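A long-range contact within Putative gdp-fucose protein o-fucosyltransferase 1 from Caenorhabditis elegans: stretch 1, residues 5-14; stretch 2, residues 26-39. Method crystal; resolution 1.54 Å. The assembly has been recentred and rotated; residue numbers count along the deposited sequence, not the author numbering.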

ATOM      1  N   THR A   5      -8.903  31.870  -2.233  1.00 39.27           N
ATOM      2  CA  THR A   5      -8.734  30.417  -2.253  1.00 36.91           C
ATOM      3  C   THR A   5      -9.458  29.797  -1.057  1.00 35.97           C
ATOM      4  O   THR A   5      -9.896  30.506  -0.150  1.00 36.92           O
ATOM      5  N   ASP A   6      -9.593  28.476  -1.063  1.00 33.26           N
ATOM      6  CA  ASP A   6     -10.256  27.759   0.023  1.00 32.19           C
ATOM      7  C   ASP A   6      -9.375  27.726   1.286  1.00 32.31           C
ATOM      8  O   ASP A   6      -8.306  27.107   1.292  1.00 31.20           O
ATOM      9  N   PRO A   7      -9.830  28.402   2.364  1.00 33.22           N
ATOM     10  CA  PRO A   7      -9.068  28.418   3.618  1.00 33.58           C
ATOM     11  C   PRO A   7      -8.830  27.028   4.200  1.00 32.67           C
ATOM     12  O   PRO A   7      -7.858  26.839   4.935  1.00 32.73           O
ATOM     13  N   ASN A   8      -9.716  26.079   3.888  1.00 31.81           N
ATOM     14  CA  ASN A   8      -9.551  24.693   4.340  1.00 30.68           C
ATOM     15  C   ASN A   8      -8.525  23.907   3.532  1.00 29.46           C
ATOM     16  O   ASN A   8      -8.084  22.845   3.951  1.00 28.75           O
ATOM     17  N   GLY A   9      -8.165  24.419   2.362  1.00 27.95           N
ATOM     18  CA  GLY A   9      -7.152  23.759   1.553  1.00 25.86           C
ATOM     19  C   GLY A   9      -7.714  22.855   0.473  1.00 24.26           C
ATOM     20  O   GLY A   9      -8.928  22.875   0.178  1.00 24.36           O
ATOM     21  N   TYR A  10      -6.814  22.066  -0.102  1.00 22.91           N
ATOM     22  CA  TYR A  10      -7.087  21.279  -1.316  1.00 21.36           C
ATOM     23  C   TYR A  10      -6.661  19.829  -1.195  1.00 20.64           C
ATOM     24  O   TYR A  10      -5.801  19.471  -0.383  1.00 20.49           O
ATOM     25  N   ILE A  11      -7.269  18.996  -2.033  1.00 19.08           N
ATOM     26  CA  ILE A  11      -6.821  17.628  -2.257  1.00 17.79           C
ATOM     27  C   ILE A  11      -6.535  17.479  -3.737  1.00 17.25           C
ATOM     28  O   ILE A  11      -7.359  17.885  -4.556  1.00 16.80           O
ATOM     29  N   VAL A  12      -5.396  16.888  -4.067  1.00 16.63           N
ATOM     30  CA  VAL A  12      -5.056  16.563  -5.468  1.00 16.83           C
ATOM     31  C   VAL A  12      -4.557  15.130  -5.493  1.00 16.70           C
ATOM     32  O   VAL A  12      -3.914  14.673  -4.531  1.00 16.67           O
ATOM     33  N   PHE A  13      -4.895  14.395  -6.546  1.00 16.66           N
ATOM     34  CA  PHE A  13      -4.521  12.976  -6.605  1.00 16.84           C
ATOM     35  C   PHE A  13      -4.370  12.503  -8.029  1.00 17.03           C
ATOM     36  O   PHE A  13      -4.907  13.127  -8.970  1.00 15.86           O
ATOM     37  N   CYS A  14      -3.643  11.398  -8.165  1.00 17.79           N
ATOM     38  CA  CYS A  14      -3.547  10.655  -9.414  1.00 18.12           C
ATOM     39  C   CYS A  14      -4.501   9.467  -9.395  1.00 17.58           C
ATOM     40  O   CYS A  14      -4.423   8.651  -8.459  1.00 17.58           O
ATOM     41  N   GLN A  26     -12.636   4.715  -8.510  1.00 13.04           N
ATOM     42  CA  GLN A  26     -11.943   5.305  -7.355  1.00 13.03           C
ATOM     43  C   GLN A  26     -12.305   6.783  -7.217  1.00 12.44           C
ATOM     44  O   GLN A  26     -12.437   7.289  -6.102  1.00 12.63           O
ATOM     45  N   PHE A  27     -12.514   7.484  -8.330  1.00 12.33           N
ATOM     46  CA  PHE A  27     -12.863   8.920  -8.284  1.00 11.76           C
ATOM     47  C   PHE A  27     -14.156   9.196  -7.481  1.00 11.77           C
ATOM     48  O   PHE A  27     -14.213  10.146  -6.717  1.00 12.73           O
ATOM     49  N   LEU A  28     -15.162   8.327  -7.621  1.00 11.21           N
ATOM     50  CA  LEU A  28     -16.391   8.439  -6.798  1.00 12.56           C
ATOM     51  C   LEU A  28     -16.054   8.437  -5.312  1.00 11.89           C
ATOM     52  O   LEU A  28     -16.591   9.249  -4.553  1.00 13.91           O
ATOM     53  N   GLY A  29     -15.194   7.509  -4.891  1.00 13.15           N
ATOM     54  CA  GLY A  29     -14.749   7.459  -3.482  1.00 13.82           C
ATOM     55  C   GLY A  29     -13.967   8.688  -3.072  1.00 14.54           C
ATOM     56  O   GLY A  29     -14.109   9.194  -1.961  1.00 15.18           O
ATOM     57  N   VAL A  30     -13.155   9.210  -3.989  1.00 13.57           N
ATOM     58  CA  VAL A  30     -12.392  10.417  -3.667  1.00 13.97           C
ATOM     59  C   VAL A  30     -13.287  11.644  -3.506  1.00 15.40           C
ATOM     60  O   VAL A  30     -13.071  12.477  -2.622  1.00 15.43           O
ATOM     61  N   LEU A  31     -14.311  11.749  -4.343  1.00 14.48           N
ATOM     62  CA  LEU A  31     -15.279  12.831  -4.204  1.00 15.10           C
ATOM     63  C   LEU A  31     -15.898  12.821  -2.803  1.00 15.56           C
ATOM     64  O   LEU A  31     -15.975  13.875  -2.164  1.00 16.80           O
ATOM     65  N   ALA A  32     -16.301  11.635  -2.342  1.00 15.46           N
ATOM     66  CA  ALA A  32     -16.898  11.490  -1.000  1.00 16.09           C
ATOM     67  C   ALA A  32     -15.894  11.877   0.092  1.00 17.32           C
ATOM     68  O   ALA A  32     -16.239  12.580   1.069  1.00 18.78           O
ATOM     69  N   PHE A  33     -14.648  11.426  -0.082  1.00 16.41           N
ATOM     70  CA  PHE A  33     -13.562  11.744   0.844  1.00 18.57           C
ATOM     71  C   PHE A  33     -13.320  13.253   0.967  1.00 19.11           C
ATOM     72  O   PHE A  33     -13.209  13.781   2.087  1.00 20.53           O
ATOM     73  N   ALA A  34     -13.258  13.956  -0.169  1.00 19.48           N
ATOM     74  CA  ALA A  34     -13.021  15.404  -0.184  1.00 20.21           C
ATOM     75  C   ALA A  34     -14.154  16.148   0.514  1.00 21.50           C
ATOM     76  O   ALA A  34     -13.906  17.081   1.279  1.00 22.33           O
ATOM     77  N   LYS A  35     -15.395  15.732   0.261  1.00 21.44           N
ATOM     78  CA  LYS A  35     -16.547  16.374   0.883  1.00 22.66           C
ATOM     79  C   LYS A  35     -16.479  16.175   2.391  1.00 23.81           C
ATOM     80  O   LYS A  35     -16.721  17.124   3.156  1.00 25.57           O
ATOM     81  N   ALA A  36     -16.128  14.960   2.812  1.00 23.33           N
ATOM     82  CA  ALA A  36     -16.049  14.662   4.256  1.00 24.99           C
ATOM     83  C   ALA A  36     -14.946  15.461   4.944  1.00 25.93           C
ATOM     84  O   ALA A  36     -15.136  15.914   6.085  1.00 27.00           O
ATOM     85  N   LEU A  37     -13.810  15.645   4.266  1.00 25.48           N
ATOM     86  CA  LEU A  37     -12.709  16.449   4.814  1.00 26.67           C
ATOM     87  C   LEU A  37     -12.923  17.964   4.722  1.00 27.19           C
ATOM     88  O   LEU A  37     -12.151  18.745   5.308  1.00 27.85           O
ATOM     89  N   ASP A  38     -13.960  18.361   3.987  1.00 26.56           N
ATOM     90  CA  ASP A  38     -14.257  19.759   3.678  1.00 26.74           C
ATOM     91  C   ASP A  38     -13.080  20.503   3.038  1.00 25.80           C
ATOM     92  O   ASP A  38     -12.795  21.652   3.360  1.00 26.89           O
ATOM     93  N   ARG A  39     -12.423  19.836   2.093  1.00 23.52           N
ATOM     94  CA  ARG A  39     -11.386  20.444   1.286  1.00 22.45           C
ATOM     95  C   ARG A  39     -11.875  20.445  -0.159  1.00 21.61           C
ATOM     96  O   ARG A  39     -12.617  19.542  -0.574  1.00 22.80           O
TER

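Strand 10-13 runs nearly antiparallel to helix 26-37, at 161° between their N-to-C directions, with the axes 9.6 Å apart at closest approach. That gap is filled by side chains. Along the strand the directions alternate in part: F13 points toward the helix, I11 lies sideways, and Y10 and V12 point away.

I11 is the main bump at the middle of the contact. Its CA-to-CB bond runs sideways, but chi1 m and chi2 t carry CD1 closer to the helix. CD1 enters a shallow hollow over A34. It lies 3.6 Å from A34 CA and 3.8 Å from A34 CB, so the methyl rests against the backbone of the helix as well as its small side chain. F33 and L37 border the same hollow: I11 CD1 is 4.0 Å from F33 CE2 and 4.3 Å from L37 CD1. F33 is t, and L37 is m at chi1 and t at chi2. The straight part of R39 adds another surface, with R39 CD 3.9 Å from I11 CG1.

F13, with chi1 p, lays its ring against V30. V30 points toward the strand with chi1 t and sets both methyls against the ring. Its CG2 is 4.1 Å from the F13 ring centroid and 15° off the normal, a CH-pi contact over the face. Its CG1 is 3.8 Å from F13 CE1. F27, with chi1 t, meets the edge of the F13 ring, F27 CD1 to F13 CZ being 3.9 Å.

At the other end, the helix finishes in a Schellman motif. D38 has positive phi, and R39 follows it across the start of the strand. R39 has chi1 m, then t and t, and its guanidinium fits against the backbone of residues 8-10. R39 NH1 donates a hydrogen bond to Y10 O at 3.3 Å, near the plane of the group. N8 O covers one guanidinium face, 3.4 Å from R39 CZ. G9 leaves room for this fit: an ideal CB there would lie 2.4 Å from R39 NH1, a clash. Its backbone angles also call for glycine.

The type I turn from D6 to G9 brings N8 beside D38. D6 OD1 accepts a hydrogen bond from N8 N at 2.9 Å, and D6 N donates to Y10 OH at 3.1 Å. Y10, with chi1 m, thus braces the turn from within its own stretch.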

ATOM      1  CB  THR A   5      -7.240  30.017  -2.260  1.00 36.82           C
ATOM      2  OG1 THR A   5      -6.607  30.491  -1.068  1.00 38.72           O
ATOM      3  CG2 THR A   5      -6.529  30.605  -3.477  1.00 37.44           C
ATOM      4  CB  ASP A   6     -10.621  26.336  -0.446  1.00 30.33           C
ATOM      5  CG  ASP A   6     -11.480  25.566   0.559  1.00 30.68           C
ATOM      6  OD1 ASP A   6     -11.632  25.997   1.733  1.00 30.23           O
ATOM      7  OD2 ASP A   6     -12.007  24.500   0.170  1.00 28.19           O
ATOM      8  CB  PRO A   7      -9.944  29.231   4.581  1.00 34.76           C
ATOM      9  CG  PRO A   7     -11.250  29.440   3.905  1.00 35.27           C
ATOM     10  CD  PRO A   7     -11.092  29.161   2.447  1.00 34.37           C
ATOM     11  CB  ASN A   8     -10.880  23.935   4.303  1.00 31.04           C
ATOM     12  CG  ASN A   8     -11.864  24.396   5.372  1.00 33.72           C
ATOM     13  OD1 ASN A   8     -12.994  23.908   5.425  1.00 36.34           O
ATOM     14  ND2 ASN A   8     -11.446  25.334   6.229  1.00 35.83           N
ATOM     15  CB  TYR A  10      -6.360  21.895  -2.527  1.00 21.31           C
ATOM     16  CG  TYR A  10      -6.849  23.280  -2.812  1.00 21.70           C
ATOM     17  CD1 TYR A  10      -6.331  24.384  -2.107  1.00 22.15           C
ATOM     18  CD2 TYR A  10      -7.861  23.506  -3.747  1.00 20.80           C
ATOM     19  CE1 TYR A  10      -6.806  25.663  -2.345  1.00 25.89           C
ATOM     20  CE2 TYR A  10      -8.335  24.781  -3.980  1.00 23.14           C
ATOM     21  CZ  TYR A  10      -7.804  25.850  -3.278  1.00 23.87           C
ATOM     22  OH  TYR A  10      -8.302  27.099  -3.546  1.00 26.99           O
ATOM     23  CB  ILE A  11      -7.898  16.597  -1.840  1.00 17.26           C
ATOM     24  CG1 ILE A  11      -8.077  16.571  -0.327  1.00 18.54           C
ATOM     25  CG2 ILE A  11      -7.564  15.186  -2.347  1.00 17.57           C
ATOM     26  CD1 ILE A  11      -9.436  16.020   0.086  1.00 20.12           C
ATOM     27  CB  VAL A  12      -4.028  17.566  -6.084  1.00 17.66           C
ATOM     28  CG1 VAL A  12      -2.687  17.569  -5.327  1.00 18.70           C
ATOM     29  CG2 VAL A  12      -3.829  17.285  -7.583  1.00 17.97           C
ATOM     30  CB  PHE A  13      -5.549  12.086  -5.857  1.00 16.88           C
ATOM     31  CG  PHE A  13      -6.797  11.800  -6.659  1.00 16.61           C
ATOM     32  CD1 PHE A  13      -7.768  12.781  -6.834  1.00 16.20           C
ATOM     33  CD2 PHE A  13      -6.968  10.538  -7.256  1.00 16.61           C
ATOM     34  CE1 PHE A  13      -8.912  12.517  -7.608  1.00 17.89           C
ATOM     35  CE2 PHE A  13      -8.112  10.266  -8.043  1.00 16.38           C
ATOM     36  CZ  PHE A  13      -9.072  11.258  -8.205  1.00 17.28           C
ATOM     37  CB  CYS A  14      -2.136  10.118  -9.629  1.00 19.16           C
ATOM     38  SG  CYS A  14      -2.028   9.243 -11.214  1.00 20.67           S
ATOM     39  CB  GLN A  26     -10.425   5.128  -7.489  1.00 13.95           C
ATOM     40  CG  GLN A  26      -9.973   3.703  -7.209  1.00 16.31           C
ATOM     41  CD  GLN A  26      -8.487   3.643  -6.923  1.00 18.23           C
ATOM     42  OE1 GLN A  26      -7.679   3.875  -7.810  1.00 18.54           O
ATOM     43  NE2 GLN A  26      -8.122   3.345  -5.677  1.00 19.39           N
ATOM     44  CB  PHE A  27     -12.938   9.451  -9.732  1.00 12.46           C
ATOM     45  CG  PHE A  27     -13.368  10.865  -9.856  1.00 12.53           C
ATOM     46  CD1 PHE A  27     -12.827  11.881  -9.072  1.00 14.98           C
ATOM     47  CD2 PHE A  27     -14.284  11.208 -10.842  1.00 14.84           C
ATOM     48  CE1 PHE A  27     -13.252  13.222  -9.239  1.00 15.04           C
ATOM     49  CE2 PHE A  27     -14.694  12.538 -11.021  1.00 16.85           C
ATOM     50  CZ  PHE A  27     -14.174  13.546 -10.193  1.00 15.57           C
ATOM     51  CB  LEU A  28     -17.346   7.289  -7.098  1.00 12.14           C
ATOM     52  CG  LEU A  28     -17.812   7.210  -8.549  1.00 12.73           C
ATOM     53  CD1 LEU A  28     -18.780   6.029  -8.643  1.00 15.64           C
ATOM     54  CD2 LEU A  28     -18.450   8.499  -9.002  1.00 13.72           C
ATOM     55  CB  VAL A  30     -11.233  10.692  -4.663  1.00 13.65           C
ATOM     56  CG1 VAL A  30     -10.465  11.926  -4.200  1.00 14.64           C
ATOM     57  CG2 VAL A  30     -10.275   9.488  -4.797  1.00 14.26           C
ATOM     58  CB  LEU A  31     -16.354  12.707  -5.275  1.00 14.46           C
ATOM     59  CG  LEU A  31     -15.943  13.264  -6.648  1.00 14.29           C
ATOM     60  CD1 LEU A  31     -16.803  12.673  -7.750  1.00 16.00           C
ATOM     61  CD2 LEU A  31     -16.039  14.777  -6.698  1.00 13.90           C
ATOM     62  CB  ALA A  32     -17.405  10.088  -0.811  1.00 16.02           C
ATOM     63  CB  PHE A  33     -12.309  11.001   0.378  1.00 17.32           C
ATOM     64  CG  PHE A  33     -11.060  11.294   1.192  1.00 19.60           C
ATOM     65  CD1 PHE A  33     -10.921  10.787   2.482  1.00 22.85           C
ATOM     66  CD2 PHE A  33     -10.003  12.020   0.645  1.00 21.40           C
ATOM     67  CE1 PHE A  33      -9.757  11.029   3.224  1.00 23.80           C
ATOM     68  CE2 PHE A  33      -8.827  12.265   1.394  1.00 23.76           C
ATOM     69  CZ  PHE A  33      -8.714  11.756   2.672  1.00 23.95           C
ATOM     70  CB  ALA A  34     -12.842  15.926  -1.613  1.00 19.38           C
ATOM     71  CB  LYS A  35     -17.860  15.828   0.319  1.00 21.73           C
ATOM     72  CG  LYS A  35     -19.115  16.569   0.851  1.00 23.56           C
ATOM     73  CD  LYS A  35     -20.358  16.015   0.199  1.00 25.07           C
ATOM     74  CE  LYS A  35     -21.580  16.889   0.458  1.00 28.60           C
ATOM     75  NZ  LYS A  35     -22.619  16.619  -0.573  1.00 31.10           N
ATOM     76  CB  ALA A  36     -15.873  13.171   4.487  1.00 24.54           C
ATOM     77  CB  LEU A  37     -11.366  16.093   4.174  1.00 25.90           C
ATOM     78  CG  LEU A  37     -10.568  14.905   4.700  1.00 27.52           C
ATOM     79  CD1 LEU A  37      -9.111  14.987   4.247  1.00 29.03           C
ATOM     80  CD2 LEU A  37     -10.657  14.819   6.206  1.00 29.86           C
ATOM     81  CB  ASP A  38     -14.826  20.509   4.896  1.00 28.57           C
ATOM     82  CG  ASP A  38     -15.687  21.695   4.496  1.00 29.99           C
ATOM     83  OD1 ASP A  38     -16.096  21.786   3.313  1.00 31.35           O
ATOM     84  OD2 ASP A  38     -15.958  22.548   5.376  1.00 33.14           O
ATOM     85  CB  ARG A  39     -10.093  19.633   1.361  1.00 21.26           C
ATOM     86  CG  ARG A  39      -9.279  19.907   2.632  1.00 22.24           C
ATOM     87  CD  ARG A  39      -8.009  19.086   2.624  1.00 21.18           C
ATOM     88  NE  ARG A  39      -7.190  19.360   3.813  1.00 24.40           N
ATOM     89  CZ  ARG A  39      -6.075  20.087   3.817  1.00 24.46           C
ATOM     90  NH1 ARG A  39      -5.585  20.604   2.699  1.00 23.63           N
ATOM     91  NH2 ARG A  39      -5.411  20.259   4.951  1.00 24.98           N
TER